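Local coordinates for Lmo1076 protein (Listeria monocytogenes serovar 1/2a, PDB 3FI7) that hydrolyses cell-wall peptidoglycan as an N-acetylglucosaminidase of family GH73, this chain being the catalytic domain of the virulence-associated autolysin Auto, at residues A[77-82]-A[117-122]. Sequence-based numbering, arbitrary orientation.
Sequences NLFGIK and KESLED
Ser-119 and Leu-78 join helix 116-129 to a type I beta turn, Asn-77 to Gly-80, in the lysozyme-like glucosaminidase domain. The turn lies in the loop between helix 52-63 and strand 89-98. Leu-78 N donates to Ser-119 OG over 3.0 Å, with a moderately bent N-H...O angle of 152°. OG stands anti to its own backbone N (chi1 174°), which carries it off the helix to the turn. Leu-78 CB also lies against this hydroxyl, 3.6 Å from OG. Beside the polar pair the contact is apolar. Leu-120 CD2 touches both the Phe-79 ring, 4.1 Å from CZ, and the tip of Leu-78, at CD1. The Phe-79 and Leu-120 side chains cross at about a right angle. Ser-119 OG meets the same ring at its edge, by CD2. Helix 29-47, through Phe-33 and Leu-44, and helix 52-63, through Met-55 and Ala-59, also pack on this cluster.

A bridging water completes the polar side. It lies in the plane of the Phe-79 ring, at its edge, and is 2.7 Å from Ser-119 OG. It accepts from Phe-79 N and donates to Asn-77 OD1, so the serine hydroxyl is tied to the turn twice, directly and through water. Asn-77 braces the loop through its side chain. Its OD1 also takes the N-H of Ile-81, tilted 22° from the carbonyl plane. ND2 has a second acceptor in Ala-111 O, at the end of strand 104-111. The carboxamide is therefore gripped at both ends, and its ND2 meets an in-plane lone pair of Ile-81 O at 3.0 Å.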
loop_
_atom_site.group_PDB
_atom_site.type_symbol
_atom_site.label_atom_id
_atom_site.label_comp_id
_atom_site.label_asym_id
_atom_site.label_seq_id
_atom_site.Cartn_x
_atom_site.Cartn_y
_atom_site.Cartn_z
ATOM N N ASN A 77 2.132 9.928 5.395
ATOM C CA ASN A 77 2.603 8.709 6.051
ATOM C C ASN A 77 1.570 7.595 5.888
ATOM O O ASN A 77 0.701 7.397 6.753
ATOM C CB ASN A 77 2.887 9.013 7.535
ATOM C CG ASN A 77 3.590 7.872 8.265
ATOM O OD1 ASN A 77 3.530 6.712 7.857
ATOM N ND2 ASN A 77 4.250 8.208 9.374
ATOM N N LEU A 78 1.662 6.874 4.771
ATOM C CA LEU A 78 0.637 5.897 4.397
ATOM C C LEU A 78 0.610 4.690 5.313
ATOM O O LEU A 78 -0.437 4.074 5.510
ATOM C CB LEU A 78 0.832 5.422 2.953
ATOM C CG LEU A 78 0.737 6.499 1.867
ATOM C CD1 LEU A 78 1.228 5.943 0.530
ATOM C CD2 LEU A 78 -0.690 7.062 1.758
ATOM N N PHE A 79 1.758 4.339 5.872
ATOM C CA PHE A 79 1.837 3.100 6.629
ATOM C C PHE A 79 1.840 3.332 8.141
ATOM O O PHE A 79 1.988 2.395 8.914
ATOM C CB PHE A 79 3.040 2.279 6.161
ATOM C CG PHE A 79 3.014 1.959 4.693
ATOM C CD1 PHE A 79 2.422 0.792 4.232
ATOM C CD2 PHE A 79 3.566 2.834 3.769
ATOM C CE1 PHE A 79 2.394 0.494 2.870
ATOM C CE2 PHE A 79 3.544 2.540 2.414
ATOM C CZ PHE A 79 2.953 1.365 1.964
ATOM N N GLY A 80 1.649 4.581 8.559
ATOM C CA GLY A 80 1.611 4.904 9.979
ATOM C C GLY A 80 2.906 4.575 10.706
ATOM O O GLY A 80 2.894 4.096 11.836
ATOM N N ILE A 81 4.031 4.835 10.048
ATOM C CA ILE A 81 5.341 4.546 10.612
ATOM C C ILE A 81 5.707 5.523 11.728
ATOM O O ILE A 81 5.617 6.736 11.553
ATOM C CB ILE A 81 6.426 4.611 9.522
ATOM C CG1 ILE A 81 6.169 3.545 8.458
ATOM C CG2 ILE A 81 7.815 4.459 10.134
ATOM C CD1 ILE A 81 5.862 2.177 9.030
ATOM N N LYS A 82 6.123 4.991 12.873
ATOM C CA LYS A 82 6.536 5.832 13.997
ATOM C C LYS A 82 7.964 6.344 13.842
ATOM O O LYS A 82 8.782 5.735 13.158
ATOM C CB LYS A 82 6.378 5.088 15.326
ATOM C CG LYS A 82 4.949 5.037 15.827
ATOM C CD LYS A 82 4.853 4.282 17.133
ATOM C CE LYS A 82 3.414 4.063 17.524
ATOM N NZ LYS A 82 3.286 2.955 18.507
ATOM N N LYS A 117 5.828 9.295 -2.124
ATOM C CA LYS A 117 6.936 8.532 -2.680
ATOM C C LYS A 117 7.864 8.013 -1.589
ATOM O O LYS A 117 8.222 6.838 -1.584
ATOM C CB LYS A 117 7.735 9.353 -3.688
ATOM C CG LYS A 117 8.898 8.578 -4.287
ATOM C CD LYS A 117 9.732 9.438 -5.216
ATOM C CE LYS A 117 11.014 8.727 -5.618
ATOM N NZ LYS A 117 11.887 9.612 -6.450
ATOM N N GLU A 118 8.247 8.889 -0.667
ATOM C CA GLU A 118 9.201 8.524 0.375
ATOM C C GLU A 118 8.572 7.544 1.368
ATOM O O GLU A 118 9.258 6.695 1.947
ATOM C CB GLU A 118 9.730 9.772 1.090
ATOM C CG GLU A 118 10.645 10.647 0.227
ATOM C CD GLU A 118 9.896 11.540 -0.765
ATOM O OE1 GLU A 118 10.543 12.062 -1.695
ATOM O OE2 GLU A 118 8.672 11.737 -0.621
ATOM N N SER A 119 7.259 7.662 1.549
ATOM C CA SER A 119 6.500 6.740 2.390
ATOM C C SER A 119 6.498 5.322 1.779
ATOM O O SER A 119 6.774 4.332 2.470
ATOM C CB SER A 119 5.072 7.272 2.582
ATOM O OG SER A 119 4.248 6.355 3.277
ATOM N N LEU A 120 6.209 5.229 0.482
ATOM C CA LEU A 120 6.285 3.948 -0.223
ATOM C C LEU A 120 7.698 3.366 -0.161
ATOM O O LEU A 120 7.877 2.165 0.035
ATOM C CB LEU A 120 5.839 4.088 -1.681
ATOM C CG LEU A 120 4.367 4.463 -1.875
ATOM C CD1 LEU A 120 4.134 5.092 -3.252
ATOM C CD2 LEU A 120 3.451 3.251 -1.648
ATOM N N GLU A 121 8.704 4.217 -0.319
ATOM C CA GLU A 121 10.080 3.739 -0.295
ATOM C C GLU A 121 10.453 3.149 1.075
ATOM O O GLU A 121 11.167 2.144 1.147
ATOM C CB GLU A 121 11.064 4.834 -0.714
ATOM C CG GLU A 121 12.517 4.360 -0.721
ATOM C CD GLU A 121 13.378 5.069 -1.760
ATOM O OE1 GLU A 121 13.011 6.191 -2.176
ATOM O OE2 GLU A 121 14.424 4.501 -2.157
ATOM N N ASP A 122 9.967 3.769 2.149
ATOM C CA ASP A 122 10.171 3.223 3.489
ATOM C C ASP A 122 9.596 1.820 3.622
ATOM O O ASP A 122 10.226 0.954 4.222
ATOM C CB ASP A 122 9.593 4.138 4.576
ATOM C CG ASP A 122 10.678 4.848 5.387
ATOM O OD1 ASP A 122 10.398 5.213 6.554
ATOM O OD2 ASP A 122 11.807 5.034 4.867
HETATM O O HOH W 1 4.787 5.365 5.707
#